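Local coordinates for SIS domain protein (Listeria monocytogenes str. 4b F2365, PDB 3FXA) that is a putative sugar-phosphate isomerase, probably binding a phosphosugar through its SIS domain, at residues Asp94-Ile99 with Ser120-Val125. Sequence-based numbering, arbitrary orientation.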
ATOM      1  N   ASP A  94       0.210   0.301 -22.361  1.00 14.95           N
ATOM      2  CA  ASP A  94       1.014   0.522 -21.167  1.00 15.34           C
ATOM      3  C   ASP A  94       2.451   0.029 -21.297  1.00 16.77           C
ATOM      4  O   ASP A  94       2.800  -0.739 -22.199  1.00 16.54           O
ATOM      5  CB  ASP A  94       0.379  -0.173 -19.951  1.00 15.59           C
ATOM      6  CG  ASP A  94      -0.983   0.400 -19.560  1.00 16.73           C
ATOM      7  OD1 ASP A  94      -1.371   1.485 -20.022  1.00 15.88           O
ATOM      8  OD2 ASP A  94      -1.651  -0.279 -18.745  1.00 16.15           O
ATOM      9  N   ILE A  95       3.260   0.459 -20.334  1.00 16.85           N
ATOM     10  CA  ILE A  95       4.643   0.044 -20.204  1.00 16.48           C
ATOM     11  C   ILE A  95       4.765  -0.696 -18.882  1.00 16.18           C
ATOM     12  O   ILE A  95       4.478  -0.097 -17.851  1.00 18.42           O
ATOM     13  CB  ILE A  95       5.601   1.246 -20.180  1.00 17.44           C
ATOM     14  CG1 ILE A  95       5.453   2.103 -21.466  1.00 19.00           C
ATOM     15  CG2 ILE A  95       7.030   0.739 -20.000  1.00 16.00           C
ATOM     16  CD1 ILE A  95       6.320   3.360 -21.519  1.00 18.79           C
ATOM     17  N   LEU A  96       5.109  -1.989 -18.925  1.00 13.15           N
ATOM     18  CA  LEU A  96       5.359  -2.775 -17.717  1.00 13.40           C
ATOM     19  C   LEU A  96       6.859  -2.721 -17.436  1.00 13.52           C
ATOM     20  O   LEU A  96       7.663  -3.013 -18.330  1.00 14.45           O
ATOM     21  CB  LEU A  96       4.873  -4.224 -17.873  1.00 14.99           C
ATOM     22  CG  LEU A  96       5.130  -5.202 -16.721  1.00 15.02           C
ATOM     23  CD1 LEU A  96       4.386  -4.782 -15.438  1.00 14.23           C
ATOM     24  CD2 LEU A  96       4.760  -6.635 -17.116  1.00 17.93           C
ATOM     25  N   ILE A  97       7.210  -2.311 -16.225  1.00 14.25           N
ATOM     26  CA  ILE A  97       8.586  -2.257 -15.758  1.00 14.45           C
ATOM     27  C   ILE A  97       8.723  -3.289 -14.644  1.00 14.18           C
ATOM     28  O   ILE A  97       8.050  -3.192 -13.599  1.00 14.97           O
ATOM     29  CB  ILE A  97       9.012  -0.857 -15.259  1.00 13.43           C
ATOM     30  CG1 ILE A  97       8.750   0.206 -16.337  1.00 12.60           C
ATOM     31  CG2 ILE A  97      10.492  -0.888 -14.800  1.00 16.02           C
ATOM     32  CD1 ILE A  97       9.265   1.638 -15.991  1.00 15.29           C
ATOM     33  N   LEU A  98       9.561  -4.299 -14.885  1.00 13.96           N
ATOM     34  CA  LEU A  98       9.845  -5.329 -13.886  1.00 14.66           C
ATOM     35  C   LEU A  98      11.231  -5.060 -13.304  1.00 16.43           C
ATOM     36  O   LEU A  98      12.205  -4.974 -14.049  1.00 17.21           O
ATOM     37  CB  LEU A  98       9.769  -6.714 -14.498  1.00 14.03           C
ATOM     38  CG  LEU A  98       8.401  -7.095 -15.091  1.00 17.81           C
ATOM     39  CD1 LEU A  98       8.458  -8.516 -15.639  1.00 16.06           C
ATOM     40  CD2 LEU A  98       7.235  -6.969 -14.089  1.00 16.65           C
ATOM     41  N   ILE A  99      11.308  -4.932 -11.976  1.00 15.13           N
ATOM     42  CA  ILE A  99      12.576  -4.637 -11.263  1.00 13.94           C
ATOM     43  C   ILE A  99      12.975  -5.870 -10.463  1.00 15.97           C
ATOM     44  O   ILE A  99      12.277  -6.278  -9.522  1.00 15.42           O
ATOM     45  CB  ILE A  99      12.498  -3.432 -10.307  1.00 14.94           C
ATOM     46  CG1 ILE A  99      11.999  -2.186 -11.038  1.00 13.42           C
ATOM     47  CG2 ILE A  99      13.898  -3.162  -9.659  1.00 14.29           C
ATOM     48  CD1 ILE A  99      11.767  -0.979 -10.160  1.00 14.66           C
ATOM     49  N   SER A 120       1.626  -5.216 -24.139  1.00 17.89           N
ATOM     50  CA  SER A 120       2.279  -4.073 -23.497  1.00 17.65           C
ATOM     51  C   SER A 120       3.773  -4.083 -23.793  1.00 18.19           C
ATOM     52  O   SER A 120       4.334  -5.109 -24.239  1.00 18.18           O
ATOM     53  CB  SER A 120       2.108  -4.113 -21.963  1.00 15.22           C
ATOM     54  OG  SER A 120       0.747  -4.274 -21.547  1.00 17.10           O
ATOM     55  N   THR A 121       4.408  -2.945 -23.519  1.00 16.91           N
ATOM     56  CA  THR A 121       5.859  -2.802 -23.628  1.00 16.99           C
ATOM     57  C   THR A 121       6.510  -3.266 -22.327  1.00 17.16           C
ATOM     58  O   THR A 121       6.133  -2.793 -21.276  1.00 20.35           O
ATOM     59  CB  THR A 121       6.283  -1.344 -23.920  1.00 15.12           C
ATOM     60  OG1 THR A 121       5.771  -0.924 -25.192  1.00 21.76           O
ATOM     61  CG2 THR A 121       7.813  -1.258 -23.978  1.00 18.54           C
ATOM     62  N   LEU A 122       7.461  -4.197 -22.397  1.00 17.72           N
ATOM     63  CA  LEU A 122       8.181  -4.689 -21.214  1.00 17.76           C
ATOM     64  C   LEU A 122       9.588  -4.057 -21.104  1.00 17.64           C
ATOM     65  O   LEU A 122      10.388  -4.156 -22.039  1.00 16.27           O
ATOM     66  CB  LEU A 122       8.300  -6.216 -21.250  1.00 17.32           C
ATOM     67  CG  LEU A 122       9.032  -6.893 -20.085  1.00 18.64           C
ATOM     68  CD1 LEU A 122       8.429  -6.429 -18.734  1.00 17.86           C
ATOM     69  CD2 LEU A 122       9.043  -8.395 -20.223  1.00 15.60           C
ATOM     70  N   ILE A 123       9.868  -3.412 -19.967  1.00 15.87           N
ATOM     71  CA  ILE A 123      11.209  -2.877 -19.649  1.00 16.14           C
ATOM     72  C   ILE A 123      11.689  -3.776 -18.514  1.00 15.84           C
ATOM     73  O   ILE A 123      11.002  -3.888 -17.510  1.00 14.48           O
ATOM     74  CB  ILE A 123      11.189  -1.399 -19.214  1.00 16.06           C
ATOM     75  CG1 ILE A 123      10.689  -0.508 -20.355  1.00 16.52           C
ATOM     76  CG2 ILE A 123      12.600  -0.932 -18.793  1.00 13.71           C
ATOM     77  CD1 ILE A 123      10.706   0.972 -20.091  1.00 19.19           C
ATOM     78  N   GLY A 124      12.812  -4.474 -18.703  1.00 14.35           N
ATOM     79  CA  GLY A 124      13.348  -5.365 -17.679  1.00 13.73           C
ATOM     80  C   GLY A 124      14.547  -4.725 -17.008  1.00 14.28           C
ATOM     81  O   GLY A 124      15.584  -4.545 -17.661  1.00 13.97           O
ATOM     82  N   VAL A 125      14.414  -4.412 -15.721  1.00 14.89           N
ATOM     83  CA  VAL A 125      15.459  -3.727 -14.942  1.00 15.49           C
ATOM     84  C   VAL A 125      16.186  -4.762 -14.080  1.00 17.22           C
ATOM     85  O   VAL A 125      15.692  -5.172 -13.028  1.00 17.02           O
ATOM     86  CB  VAL A 125      14.874  -2.592 -14.085  1.00 14.22           C
ATOM     87  CG1 VAL A 125      15.987  -1.890 -13.329  1.00 14.06           C
ATOM     88  CG2 VAL A 125      14.076  -1.610 -14.951  1.00 16.71           C
TER
HETATM   89  O   HOH W   1       3.226   0.211 -24.876  1.00 21.27           O
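At Asp94, just ahead of strand 95-99, the carbonyl O takes two donors: the backbone N of Thr121 at 3.0 Å, lying in the carbonyl plane, and a water that also bonds Thr121 OG1. The carboxylate turns away from strand 121-126, its OD2 held by Lys47 in a salt bridge and by the N of Gln91. Ile95 offers no backbone hydrogen bond to this neighbour; its backbone bonds instead with Lys47 and Val49, at the start of strand 48-51, while its side chain crosses that of Ile123 obliquely, CG2 meeting Ile123 CD1 at 3.7 Å. Leu96 bonds with both polar backbone atoms: N reaches Thr121 O at 2.7 Å with some bend (151° at the hydrogen), and O receives Ile123 N nearly along the C=O axis. On the other face the Leu96 side chain runs alongside that of Leu122, both with CG anti to N. Ile97 lies side by side with Ile123, and its CG2 meets Val125 CG2 at 3.7 Å where both side chains touch Phe167 of helix 157-177. At Leu98 the pattern of Leu96 returns, N to Ile123 O and O to Val125 N (2.8 Å). Its side chain, with CG beside its own N (chi1 -61°), crosses that of Leu122 at about a right angle, with Leu122 CD1 3.7 Å from Leu98 CG. Ile99 closes the row with CG1 4.2 Å from Val125 CB. Five backbone bonds thus knit two central strands of the SIS-domain sheet, joined by a right-handed crossover through helix 112-118. The isoleucines and Val125 pack against helices 31-43 and 157-177, the leucines against helix 112-118, and polar side chains gather at the Asp94-Ser120 end, where one water, Lys47 and Gln91 provide partners.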